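Endoglucanase FnCel5A (Fervidobacterium nodosum, PDB 3RJY) probably hydrolyses internal beta-1,4-glucosidic bonds of cellulose as a heat-stable glycoside hydrolase of family 5, and binds glucose in its cleft. Local coordinates at residues H22-G27 and L290-F295; S57-I62 and N101-E106. All coordinates share one frame; numbering follows the deposited sequence.

How the contacts relate
Contact 1 closes the barrel by pairing its first strand with its last, and contact 2 joins the ends of the second and third strands; strands 22-25 and 57-60 are neighbours, so the two contacts share one sheet, their centres about 11 Å apart. In the chain, contact 2 is nested within the loop that contact 1 closes. Among the bonds that tie them are a backbone hydrogen bond from Arg59 N to Ile24 O (2.9 Å) and a hydrogen bond from Arg59 NH1 to Asn25 OD1, also 2.9 Å. Both reach the same glucose at the C-terminal mouth of the barrel: Trp293 of contact 1 bonds it, as do Glu260 and Trp217, while His103 and His104 of contact 2 approach its O1.

Contact 1. Residues H22-G27 and L290-F295; sequences HGINMG and LAYWEF. With GLC (alpha-D-glucopyranose), chain D.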
loop_
_atom_site.group_PDB
_atom_site.type_symbol
_atom_site.label_atom_id
_atom_site.label_comp_id
_atom_site.label_asym_id
_atom_site.label_seq_id
_atom_site.Cartn_x
_atom_site.Cartn_y
_atom_site.Cartn_z
ATOM N N HIS A 22 12.480 -0.919 -2.474
ATOM C CA HIS A 22 11.650 -1.869 -3.223
ATOM C C HIS A 22 11.034 -2.819 -2.219
ATOM O O HIS A 22 11.732 -3.594 -1.575
ATOM C CB HIS A 22 12.484 -2.661 -4.227
ATOM C CG HIS A 22 13.035 -1.834 -5.338
ATOM N ND1 HIS A 22 13.992 -0.863 -5.135
ATOM C CD2 HIS A 22 12.790 -1.853 -6.673
ATOM C CE1 HIS A 22 14.294 -0.299 -6.295
ATOM N NE2 HIS A 22 13.583 -0.883 -7.242
ATOM N N GLY A 23 9.720 -2.750 -2.094
ATOM C CA GLY A 23 9.024 -3.503 -1.087
ATOM C C GLY A 23 7.975 -4.403 -1.685
ATOM O O GLY A 23 7.878 -4.539 -2.916
ATOM N N ILE A 24 7.200 -5.023 -0.794
ATOM C CA ILE A 24 6.149 -5.953 -1.189
ATOM C C ILE A 24 4.985 -5.875 -0.200
ATOM O O ILE A 24 5.185 -5.581 0.970
ATOM C CB ILE A 24 6.707 -7.406 -1.353
ATOM C CG1 ILE A 24 5.764 -8.280 -2.187
ATOM C CG2 ILE A 24 7.044 -8.019 -0.030
ATOM C CD1 ILE A 24 6.437 -9.503 -2.786
ATOM N N ASN A 25 3.773 -6.079 -0.710
ATOM C CA ASN A 25 2.555 -6.089 0.102
ATOM C C ASN A 25 2.278 -7.499 0.643
ATOM O O ASN A 25 2.361 -8.476 -0.096
ATOM C CB ASN A 25 1.367 -5.634 -0.750
ATOM C CG ASN A 25 1.242 -4.128 -0.839
ATOM O OD1 ASN A 25 0.577 -3.497 -0.009
ATOM N ND2 ASN A 25 1.843 -3.541 -1.866
ATOM N N MET A 26 1.945 -7.594 1.926
ATOM C CA MET A 26 1.482 -8.846 2.517
ATOM C C MET A 26 -0.046 -8.902 2.337
ATOM O O MET A 26 -0.806 -8.606 3.253
ATOM C CB MET A 26 1.905 -8.900 3.989
ATOM C CG MET A 26 1.540 -10.159 4.728
ATOM S SD MET A 26 2.357 -11.680 4.175
ATOM C CE MET A 26 4.081 -11.383 4.573
ATOM N N GLY A 27 -0.468 -9.257 1.126
ATOM C CA GLY A 27 -1.866 -9.145 0.696
ATOM C C GLY A 27 -2.681 -10.325 1.155
ATOM O O GLY A 27 -2.120 -11.362 1.498
ATOM N N LEU A 290 8.575 1.869 -3.961
ATOM C CA LEU A 290 7.518 1.007 -4.512
ATOM C C LEU A 290 7.300 -0.278 -3.737
ATOM O O LEU A 290 8.175 -0.724 -3.010
ATOM C CB LEU A 290 7.774 0.705 -5.999
ATOM C CG LEU A 290 9.114 0.095 -6.412
ATOM C CD1 LEU A 290 9.107 -1.436 -6.200
ATOM C CD2 LEU A 290 9.393 0.434 -7.846
ATOM N N ALA A 291 6.108 -0.851 -3.886
ATOM C CA ALA A 291 5.757 -2.083 -3.209
ATOM C C ALA A 291 4.855 -2.905 -4.114
ATOM O O ALA A 291 3.775 -2.477 -4.498
ATOM C CB ALA A 291 5.084 -1.793 -1.862
ATOM N N TYR A 292 5.326 -4.088 -4.465
ATOM C CA TYR A 292 4.606 -4.974 -5.357
ATOM C C TYR A 292 3.382 -5.571 -4.657
ATOM O O TYR A 292 3.441 -5.952 -3.488
ATOM C CB TYR A 292 5.537 -6.080 -5.890
ATOM C CG TYR A 292 4.846 -7.017 -6.860
ATOM C CD1 TYR A 292 4.743 -6.698 -8.223
ATOM C CD2 TYR A 292 4.268 -8.209 -6.409
ATOM C CE1 TYR A 292 4.113 -7.557 -9.114
ATOM C CE2 TYR A 292 3.624 -9.073 -7.289
ATOM C CZ TYR A 292 3.540 -8.742 -8.636
ATOM O OH TYR A 292 2.890 -9.599 -9.502
ATOM N N TRP A 293 2.267 -5.591 -5.382
ATOM C CA TRP A 293 1.070 -6.316 -4.967
ATOM C C TRP A 293 0.981 -7.656 -5.735
ATOM O O TRP A 293 0.756 -7.661 -6.941
ATOM C CB TRP A 293 -0.191 -5.467 -5.215
ATOM C CG TRP A 293 -1.455 -6.111 -4.688
ATOM C CD1 TRP A 293 -2.294 -6.960 -5.367
ATOM C CD2 TRP A 293 -2.013 -5.969 -3.368
ATOM N NE1 TRP A 293 -3.333 -7.354 -4.553
ATOM C CE2 TRP A 293 -3.195 -6.754 -3.326
ATOM C CE3 TRP A 293 -1.636 -5.255 -2.228
ATOM C CZ2 TRP A 293 -3.993 -6.858 -2.169
ATOM C CZ3 TRP A 293 -2.441 -5.341 -1.075
ATOM C CH2 TRP A 293 -3.610 -6.128 -1.062
ATOM N N GLU A 294 1.176 -8.792 -5.067
ATOM C CA GLU A 294 1.486 -8.915 -3.637
ATOM C C GLU A 294 2.407 -10.118 -3.410
ATOM O O GLU A 294 2.890 -10.741 -4.368
ATOM C CB GLU A 294 0.204 -9.021 -2.769
ATOM C CG GLU A 294 -1.029 -9.642 -3.453
ATOM C CD GLU A 294 -0.926 -11.145 -3.680
ATOM O OE1 GLU A 294 -1.665 -11.637 -4.561
ATOM O OE2 GLU A 294 -0.138 -11.834 -2.974
ATOM N N PHE A 295 2.630 -10.453 -2.143
ATOM C CA PHE A 295 3.590 -11.496 -1.757
ATOM C C PHE A 295 3.331 -12.915 -2.328
ATOM O O PHE A 295 4.195 -13.470 -3.013
ATOM C CB PHE A 295 3.740 -11.518 -0.221
ATOM C CG PHE A 295 4.656 -12.590 0.294
ATOM C CD1 PHE A 295 5.906 -12.804 -0.289
ATOM C CD2 PHE A 295 4.281 -13.367 1.381
ATOM C CE1 PHE A 295 6.744 -13.796 0.181
ATOM C CE2 PHE A 295 5.127 -14.348 1.871
ATOM C CZ PHE A 295 6.355 -14.567 1.271
HETATM C C1 GLC D . -6.550 -5.310 -3.152
HETATM C C2 GLC D . -5.572 -4.690 -4.169
HETATM C C3 GLC D . -6.167 -4.573 -5.565
HETATM C C4 GLC D . -6.793 -5.875 -6.062
HETATM C C5 GLC D . -7.586 -6.584 -4.970
HETATM C C6 GLC D . -7.199 -8.070 -4.774
HETATM O O1 GLC D . -6.777 -4.444 -2.031
HETATM O O2 GLC D . -5.123 -3.433 -3.730
HETATM O O3 GLC D . -5.123 -4.238 -6.437
HETATM O O4 GLC D . -7.707 -5.586 -7.097
HETATM O O5 GLC D . -7.746 -5.770 -3.791
HETATM O O6 GLC D . -5.875 -8.530 -5.036
HETATM O O HOH W 1 0.314 -11.614 -0.270
#
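Asn25 and Trp293 meet almost at a right angle, the amide plane turned 58° from the indole. Asn25 CB lies 3.4 Å from Trp293 CE3, and Asn25 OD1 sits at the ring edge, in its plane. The same amide uses ND2 for a hydrogen bond to Gly259 O and a weak one to Tyr292 O (3.3 Å), while OD1 accepts from Arg59, so the group is held from several directions. With CG anti to the backbone N (chi1 -175°), the Trp293 indole is carried out to the sugar. Glucose C2 rests over one face and Glu294 CG over the opposite one, both offset toward the rim, and Trp293 NE1 donates to glucose O6 at 2.8 Å. A cis peptide bond separates Trp293 from Glu294, as is usual for the tryptophan that follows the last strand in family 5 enzymes.

This is the seam of a (beta/alpha)8 TIM barrel, where parallel strands 22-25 and 289-292 complete the ring. Gly23 N bonds to Leu290 O, Tyr292 N to Gly23 O and Asn25 N to Tyr292 O; beyond the strands the pairing slips by one residue after the cis bond, and Phe295 N, not Glu294 N, donates to Asn25 O (2.9 Å). On the outer side, Ile24 and Met26 face Phe295 and helix 45-53. Ile24 CD1 comes to the edge of the Phe295 ring, near its plane, 4.2 Å from Phe295 CD1. Met26 lies alongside the same ring and points the same way; the bend at chi2 sets Met26 SD 5.0 Å from the Phe295 ring centroid in an oblique Met-aromatic contact, and that at chi3 turns CE toward Phe295 CD2. Water 1 donates to both Gly27 O and Glu294 OE2, bridging the two loops, and the carboxylate is gripped further by the backbone N of Ala297 and Phe299.

Contact 2. Residues S57-I62 and N101-E106; sequences SVRIPI and NCHHFE. With GLC (alpha-D-glucopyranose), chain D.
Ile62 and Asn101 are joined by a side-chain-to-backbone hydrogen bond: Ile62 N donates to Asn101 OD1 at 2.9 Å, the donor tilted 25° from the Asn101 carbonyl plane. Asn101 CG is wedged between its own N and carbonyl carbon (chi1 76°), which turns the amide back toward the backbone of 57-62. Two backbone bonds flank it, a weak one from Asn101 N to Ile60 O and a short one, 2.7 Å, from His103 N to Ile62 O.

Ring contacts centre on His103. Pro61 lies alongside it and sets CB over one face of the imidazole, a CH-pi contact 3.6 Å from the ring centroid. Glucose O1 is at the edge of that ring, in its plane, 3.3 Å from His103 CE1. His103 ND1 in turn lies over the centre of the His104 ring.

The charged group is Arg59, its guanidinium turned 77° from the Asn101 amide, whose ND2 lies over one face. NH2 and ND2 are both donors and do not bond; salt bridges to Glu140 and Glu260 hold the arginine. Packing of Pro61 on its face is consistent with the imidazole being held edge-on to the sugar, and Arg59 probably acts as a second-shell group positioning Glu260, which itself hydrogen-bonds the glucose.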
loop_
_atom_site.group_PDB
_atom_site.type_symbol
_atom_site.label_atom_id
_atom_site.label_comp_id
_atom_site.label_asym_id
_atom_site.label_seq_id
_atom_site.Cartn_x
_atom_site.Cartn_y
_atom_site.Cartn_z
ATOM N N SER A 57 11.334 -3.480 2.307
ATOM C CA SER A 57 10.184 -3.124 3.109
ATOM C C SER A 57 9.013 -4.057 2.858
ATOM O O SER A 57 8.989 -4.774 1.854
ATOM C CB SER A 57 9.776 -1.678 2.818
ATOM O OG SER A 57 9.368 -1.526 1.468
ATOM N N VAL A 58 8.048 -4.033 3.779
ATOM C CA VAL A 58 6.799 -4.766 3.637
ATOM C C VAL A 58 5.636 -3.823 4.017
ATOM O O VAL A 58 5.687 -3.138 5.043
ATOM C CB VAL A 58 6.788 -6.108 4.485
ATOM C CG1 VAL A 58 7.021 -5.845 5.990
ATOM C CG2 VAL A 58 5.492 -6.877 4.283
ATOM N N ARG A 59 4.614 -3.763 3.164
ATOM C CA ARG A 59 3.419 -3.005 3.467
ATOM C C ARG A 59 2.358 -3.997 3.974
ATOM O O ARG A 59 2.142 -5.041 3.378
ATOM C CB ARG A 59 2.949 -2.202 2.244
ATOM C CG ARG A 59 1.601 -1.497 2.418
ATOM C CD ARG A 59 1.321 -0.585 1.242
ATOM N NE ARG A 59 0.070 0.168 1.383
ATOM C CZ ARG A 59 -1.080 -0.128 0.771
ATOM N NH1 ARG A 59 -1.182 -1.188 -0.014
ATOM N NH2 ARG A 59 -2.148 0.638 0.964
ATOM N N ILE A 60 1.744 -3.674 5.114
ATOM C CA ILE A 60 0.807 -4.583 5.754
ATOM C C ILE A 60 -0.593 -3.978 5.843
ATOM O O ILE A 60 -0.893 -3.233 6.787
ATOM C CB ILE A 60 1.319 -5.077 7.143
ATOM C CG1 ILE A 60 2.737 -5.668 7.014
ATOM C CG2 ILE A 60 0.338 -6.125 7.734
ATOM C CD1 ILE A 60 3.440 -5.981 8.334
ATOM N N PRO A 61 -1.456 -4.297 4.848
ATOM C CA PRO A 61 -2.863 -3.892 4.906
ATOM C C PRO A 61 -3.550 -4.497 6.150
ATOM O O PRO A 61 -3.408 -5.701 6.417
ATOM C CB PRO A 61 -3.459 -4.484 3.624
ATOM C CG PRO A 61 -2.259 -4.767 2.706
ATOM C CD PRO A 61 -1.144 -5.079 3.631
ATOM N N ILE A 62 -4.280 -3.656 6.892
ATOM C CA ILE A 62 -4.994 -4.077 8.096
ATOM C C ILE A 62 -6.423 -3.501 8.099
ATOM O O ILE A 62 -6.612 -2.289 7.961
ATOM C CB ILE A 62 -4.240 -3.684 9.397
ATOM C CG1 ILE A 62 -2.798 -4.229 9.377
ATOM C CG2 ILE A 62 -4.985 -4.231 10.621
ATOM C CD1 ILE A 62 -1.825 -3.636 10.423
ATOM N N ASN A 101 -1.233 0.053 7.726
ATOM C CA ASN A 101 -2.304 0.967 7.311
ATOM C C ASN A 101 -3.654 0.661 7.957
ATOM O O ASN A 101 -3.738 -0.201 8.842
ATOM C CB ASN A 101 -2.413 1.034 5.785
ATOM C CG ASN A 101 -3.091 -0.183 5.177
ATOM O OD1 ASN A 101 -3.772 -0.961 5.870
ATOM N ND2 ASN A 101 -2.930 -0.340 3.867
ATOM N N CYS A 102 -4.675 1.421 7.558
ATOM C CA CYS A 102 -6.068 1.014 7.703
ATOM C C CYS A 102 -6.600 0.746 6.281
ATOM O O CYS A 102 -6.423 1.568 5.394
ATOM C CB CYS A 102 -6.887 2.087 8.430
ATOM S SG CYS A 102 -8.549 1.526 8.914
ATOM N N HIS A 103 -7.219 -0.414 6.070
ATOM C CA HIS A 103 -7.524 -0.921 4.727
ATOM C C HIS A 103 -8.944 -1.509 4.726
ATOM O O HIS A 103 -9.330 -2.199 5.677
ATOM C CB HIS A 103 -6.516 -2.042 4.427
ATOM C CG HIS A 103 -6.142 -2.207 2.984
ATOM N ND1 HIS A 103 -6.935 -2.876 2.074
ATOM C CD2 HIS A 103 -5.007 -1.881 2.318
ATOM C CE1 HIS A 103 -6.327 -2.913 0.901
ATOM N NE2 HIS A 103 -5.151 -2.322 1.024
ATOM N N HIS A 104 -9.716 -1.259 3.674
ATOM C CA HIS A 104 -11.064 -1.872 3.524
ATOM C C HIS A 104 -12.057 -1.482 4.652
ATOM O O HIS A 104 -12.777 -2.332 5.206
ATOM C CB HIS A 104 -10.977 -3.406 3.411
ATOM C CG HIS A 104 -10.306 -3.911 2.163
ATOM N ND1 HIS A 104 -10.412 -3.283 0.941
ATOM C CD2 HIS A 104 -9.540 -5.010 1.952
ATOM C CE1 HIS A 104 -9.726 -3.962 0.036
ATOM N NE2 HIS A 104 -9.197 -5.020 0.622
ATOM N N PHE A 105 -12.074 -0.197 4.999
ATOM C CA PHE A 105 -13.026 0.331 5.970
ATOM C C PHE A 105 -14.264 0.693 5.144
ATOM O O PHE A 105 -14.404 1.825 4.685
ATOM C CB PHE A 105 -12.417 1.561 6.651
ATOM C CG PHE A 105 -13.173 2.061 7.873
ATOM C CD1 PHE A 105 -12.578 3.008 8.710
ATOM C CD2 PHE A 105 -14.460 1.605 8.184
ATOM C CE1 PHE A 105 -13.248 3.494 9.825
ATOM C CE2 PHE A 105 -15.132 2.078 9.300
ATOM C CZ PHE A 105 -14.528 3.026 10.123
ATOM N N GLU A 106 -15.129 -0.297 4.924
ATOM C CA GLU A 106 -16.260 -0.177 3.979
ATOM C C GLU A 106 -17.258 0.930 4.327
ATOM O O GLU A 106 -17.757 1.606 3.436
ATOM C CB GLU A 106 -16.977 -1.519 3.840
ATOM C CG GLU A 106 -16.052 -2.648 3.365
ATOM C CD GLU A 106 -16.702 -4.025 3.381
ATOM O OE1 GLU A 106 -17.820 -4.170 3.915
ATOM O OE2 GLU A 106 -16.086 -4.979 2.856
HETATM C C1 GLC D . -6.550 -5.310 -3.152
HETATM C C2 GLC D . -5.572 -4.690 -4.169
HETATM C C3 GLC D . -6.167 -4.573 -5.565
HETATM C C4 GLC D . -6.793 -5.875 -6.062
HETATM C C5 GLC D . -7.586 -6.584 -4.970
HETATM C C6 GLC D . -7.199 -8.070 -4.774
HETATM O O1 GLC D . -6.777 -4.444 -2.031
HETATM O O2 GLC D . -5.123 -3.433 -3.730
HETATM O O3 GLC D . -5.123 -4.238 -6.437
HETATM O O4 GLC D . -7.707 -5.586 -7.097
HETATM O O5 GLC D . -7.746 -5.770 -3.791
HETATM O O6 GLC D . -5.875 -8.530 -5.036
#